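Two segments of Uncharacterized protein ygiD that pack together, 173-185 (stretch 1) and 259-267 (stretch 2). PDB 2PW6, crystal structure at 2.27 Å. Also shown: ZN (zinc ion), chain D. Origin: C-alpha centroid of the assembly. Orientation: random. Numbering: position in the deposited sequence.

Stretch 1 (173-185) GNVVHNLRTVKWH
Stretch 2, residues 259-267: EMGSLSMLS

Two segments with little regular secondary structure can still be fastened firmly if a few backbone groups find partners and side chains fill the spaces between them. Stretches 173-185 and 259-267 of ygiD illustrate the principle, burying 699 Å² between them. They run antiparallel: Val176 lies nearest Ser264 (CA to CA 4.8 Å), His177 nearest Leu263 (5.5 Å) and Lys183 nearest Met260 (4.9 Å).

The shortest polar contact joins two hydroxyls, Thr181 OG1 and Ser262 OG, 2.5 Å apart in a hydrogen bond that either could donate. Both CA-to-CB bonds point toward the opposing stretch, and both chi1 angles are p (66° and 54°). Next comes the amide of Asn174, whose side chain leaves the backbone sideways with chi1 m and chi2 117°, so that ND2 donates to Ser264 O at 2.7 Å. Two main-chain hydrogen bonds complete the set. Lys183 N donates to Met260 O at 3.0 Å and an almost linear 177°, while Ser264 N donates to Val176 O at 3.1 Å and 159°. A water adds a bridge, accepting from Val175 N at 3.0 Å and donating to Ser264 O at 3.1 Å and to Leu266 O at 2.9 Å.

Between these anchors, stretch 1 makes a type I turn from Asn178 to Thr181. Leu179 (phi/psi -81/-11) and Arg180 (-73/-17) occupy its corners, and a weak bond of 3.3 Å from Thr181 N to Asn178 O closes it. The turn thus carries Arg180 away from the contact and returns Thr181 to it. Stretch 2 has its own bend: Met260 (48/36) and Gly261 (82/-42) both adopt positive phi, and reciprocal bonds of 2.9 Å run from Leu263 N to Glu259 O and from Glu259 N to Leu263 O. At Gly261 an ideal CB would lie only 3.2 Å from Lys183 CE, so the absent side chain leaves room for the lysine. Lys183 itself starts with chi1 p and continues extended, t at chi2 through chi4.

Apolar packing surrounds the polar framework. Selenomethionine Met260 (m, t, m) loses the most surface, 102 Å². Its CB rests 3.8 Å from Val182 CG1, and its SE lies 3.8 Å from Trp184 CE3, approaching the ring obliquely; the indole has chi1 m and chi2 99°. Val182, with chi1 t, also brings CG2 within 3.7 Å of Ser262 OG. Near the other end, Val176 (chi1 t) and Ser264 (chi1 t) point toward each other's stretch, with Val176 CB 3.6 Å from Ser264 CB, while Val175 CG2 meets Leu266 CD2 at 4.1 Å.

His177 points away from stretch 2 and binds zinc through ND1 at 2.0 Å and its own O at 2.3 Å, with chi1 t and chi2 -75°. The metal-bound ring still touches the interface: CD2 lies 3.9 Å from Leu263 CD1, brought nearer by that leucine's t, p rotamer although its CA-to-CB bond points away.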

# COMPACT_ATOMS: atom_id res chain seq x y z
N GLY A 173 3.00 7.86 11.11
CA GLY A 173 1.61 7.39 11.16
C GLY A 173 0.70 8.59 11.13
O GLY A 173 0.91 9.48 10.33
N ASN A 174 -0.29 8.63 12.04
CA ASN A 174 -1.39 9.65 12.02
C ASN A 174 -2.18 9.50 13.31
O ASN A 174 -2.79 8.44 13.55
CB ASN A 174 -2.39 9.47 10.83
CG ASN A 174 -1.79 9.77 9.44
OD1 ASN A 174 -1.71 8.87 8.58
ND2 ASN A 174 -1.44 11.05 9.19
N VAL A 175 -2.14 10.54 14.15
CA VAL A 175 -2.85 10.52 15.42
C VAL A 175 -4.40 10.53 15.28
O VAL A 175 -5.13 10.12 16.23
CB VAL A 175 -2.36 11.63 16.36
CG1 VAL A 175 -0.84 11.59 16.47
CG2 VAL A 175 -2.85 13.03 15.89
N VAL A 176 -4.90 10.93 14.10
CA VAL A 176 -6.32 10.71 13.72
C VAL A 176 -6.39 9.99 12.40
O VAL A 176 -5.86 10.46 11.37
CB VAL A 176 -7.20 12.04 13.59
CG1 VAL A 176 -8.66 11.68 13.29
CG2 VAL A 176 -7.10 12.92 14.83
N HIS A 177 -7.09 8.85 12.40
CA HIS A 177 -6.99 8.00 11.24
C HIS A 177 -8.16 7.06 11.11
O HIS A 177 -8.08 5.88 11.50
CB HIS A 177 -5.64 7.22 11.24
CG HIS A 177 -5.42 6.42 9.99
ND1 HIS A 177 -6.10 5.23 9.73
CD2 HIS A 177 -4.65 6.67 8.90
CE1 HIS A 177 -5.68 4.76 8.56
NE2 HIS A 177 -4.83 5.62 8.03
N ASN A 178 -9.23 7.56 10.52
CA ASN A 178 -10.43 6.78 10.30
C ASN A 178 -10.78 7.04 8.86
O ASN A 178 -11.19 8.14 8.52
CB ASN A 178 -11.57 7.21 11.25
CG ASN A 178 -12.76 6.24 11.22
OD1 ASN A 178 -13.07 5.68 10.18
ND2 ASN A 178 -13.39 6.00 12.37
N LEU A 179 -10.53 6.04 8.00
CA LEU A 179 -10.70 6.19 6.53
C LEU A 179 -12.16 6.02 6.10
O LEU A 179 -12.52 6.32 4.97
CB LEU A 179 -9.75 5.26 5.75
CG LEU A 179 -8.25 5.56 6.02
CD1 LEU A 179 -7.36 4.79 5.12
CD2 LEU A 179 -7.94 7.03 5.87
N ARG A 180 -12.98 5.54 7.02
CA ARG A 180 -14.42 5.55 6.82
C ARG A 180 -15.05 6.94 6.93
O ARG A 180 -16.19 7.11 6.53
CB ARG A 180 -15.09 4.68 7.86
CG ARG A 180 -14.69 3.25 7.84
CD ARG A 180 -15.09 2.75 9.18
NE ARG A 180 -14.67 1.40 9.40
CZ ARG A 180 -14.46 0.87 10.59
NH1 ARG A 180 -14.61 1.59 11.71
NH2 ARG A 180 -14.08 -0.40 10.65
N THR A 181 -14.34 7.90 7.52
CA THR A 181 -14.84 9.27 7.63
C THR A 181 -14.12 10.23 6.72
O THR A 181 -14.41 11.42 6.73
CB THR A 181 -14.72 9.84 9.04
OG1 THR A 181 -13.34 9.99 9.37
CG2 THR A 181 -15.42 8.95 10.07
N VAL A 182 -13.15 9.74 5.95
CA VAL A 182 -12.31 10.63 5.16
C VAL A 182 -13.11 11.17 3.98
O VAL A 182 -13.81 10.43 3.31
CB VAL A 182 -10.95 9.96 4.75
CG1 VAL A 182 -10.32 10.65 3.59
CG2 VAL A 182 -9.98 10.02 5.94
N LYS A 183 -13.05 12.49 3.78
CA LYS A 183 -13.73 13.11 2.65
C LYS A 183 -12.73 13.46 1.56
O LYS A 183 -12.13 14.53 1.56
CB LYS A 183 -14.69 14.26 3.05
CG LYS A 183 -14.13 15.34 3.93
CD LYS A 183 -15.28 16.18 4.51
CE LYS A 183 -14.79 17.46 5.19
NZ LYS A 183 -15.92 18.15 5.87
N TRP A 184 -12.60 12.50 0.64
CA TRP A 184 -11.57 12.48 -0.40
C TRP A 184 -11.69 13.65 -1.38
O TRP A 184 -10.66 14.09 -1.91
CB TRP A 184 -11.56 11.14 -1.15
CG TRP A 184 -11.53 9.89 -0.28
CD1 TRP A 184 -12.59 9.10 0.06
CD2 TRP A 184 -10.37 9.27 0.32
NE1 TRP A 184 -12.18 8.04 0.85
CE2 TRP A 184 -10.82 8.12 1.02
CE3 TRP A 184 -9.00 9.58 0.33
CZ2 TRP A 184 -9.95 7.28 1.74
CZ3 TRP A 184 -8.13 8.75 1.04
CH2 TRP A 184 -8.62 7.61 1.73
N HIS A 185 -12.91 14.16 -1.59
CA HIS A 185 -13.17 15.35 -2.44
C HIS A 185 -13.75 16.60 -1.72
O HIS A 185 -13.12 17.67 -1.73
CB HIS A 185 -14.05 14.98 -3.64
CG HIS A 185 -13.36 15.12 -4.96
ND1 HIS A 185 -13.14 14.05 -5.81
CD2 HIS A 185 -12.85 16.21 -5.60
CE1 HIS A 185 -12.53 14.48 -6.90
NE2 HIS A 185 -12.34 15.78 -6.80
N GLU A 259 -6.26 17.07 7.30
CA GLU A 259 -6.73 17.00 5.92
C GLU A 259 -7.93 16.08 5.75
O GLU A 259 -8.12 15.13 6.50
CB GLU A 259 -5.60 16.53 4.99
CG GLU A 259 -4.41 17.43 4.96
CD GLU A 259 -4.71 18.76 4.32
OE1 GLU A 259 -5.47 18.80 3.33
OE2 GLU A 259 -4.18 19.77 4.81
N MSE A 260 -8.73 16.37 4.73
CA MSE A 260 -9.91 15.58 4.38
C MSE A 260 -10.84 15.26 5.55
O MSE A 260 -11.41 14.18 5.61
CB MSE A 260 -9.50 14.31 3.64
CG MSE A 260 -8.74 14.61 2.35
SE MSE A 260 -8.00 13.01 1.51
CE MSE A 260 -6.51 12.71 2.72
N GLY A 261 -10.96 16.22 6.47
CA GLY A 261 -11.83 16.11 7.62
C GLY A 261 -11.29 15.32 8.80
O GLY A 261 -11.48 15.72 9.95
N SER A 262 -10.63 14.19 8.55
CA SER A 262 -10.11 13.43 9.70
C SER A 262 -8.67 12.88 9.60
O SER A 262 -8.21 12.28 10.55
CB SER A 262 -11.08 12.31 10.11
OG SER A 262 -11.36 11.53 8.98
N LEU A 263 -7.96 13.08 8.50
CA LEU A 263 -6.56 12.68 8.46
C LEU A 263 -5.66 13.69 9.19
O LEU A 263 -5.29 14.71 8.62
CB LEU A 263 -6.10 12.47 7.02
CG LEU A 263 -4.80 11.69 6.77
CD1 LEU A 263 -4.81 10.24 7.38
CD2 LEU A 263 -4.60 11.61 5.30
N SER A 264 -5.29 13.40 10.43
CA SER A 264 -4.39 14.32 11.13
C SER A 264 -2.90 14.23 10.72
O SER A 264 -2.32 13.14 10.59
CB SER A 264 -4.54 14.31 12.63
OG SER A 264 -3.62 15.25 13.18
N MSE A 265 -2.31 15.41 10.50
CA MSE A 265 -0.99 15.53 9.90
C MSE A 265 -0.01 16.05 10.94
O MSE A 265 1.11 16.44 10.62
CB MSE A 265 -1.02 16.46 8.67
CG MSE A 265 -1.70 15.95 7.41
SE MSE A 265 -1.23 14.14 6.72
CE MSE A 265 -0.97 14.52 4.84
N LEU A 266 -0.46 16.06 12.19
CA LEU A 266 0.35 16.42 13.31
C LEU A 266 1.70 15.67 13.38
O LEU A 266 1.74 14.46 13.67
CB LEU A 266 -0.42 16.18 14.60
CG LEU A 266 0.32 16.56 15.88
CD1 LEU A 266 0.65 18.06 15.92
CD2 LEU A 266 -0.52 16.21 17.03
N SER A 267 2.78 16.42 13.12
CA SER A 267 4.15 15.99 13.31
C SER A 267 4.79 16.49 14.61
O SER A 267 4.46 17.58 15.10
CB SER A 267 4.96 16.40 12.10
OG SER A 267 4.34 15.85 10.95
ZN ZN D . -7.28 3.88 10.71
O HOH W 1 -0.39 12.63 12.93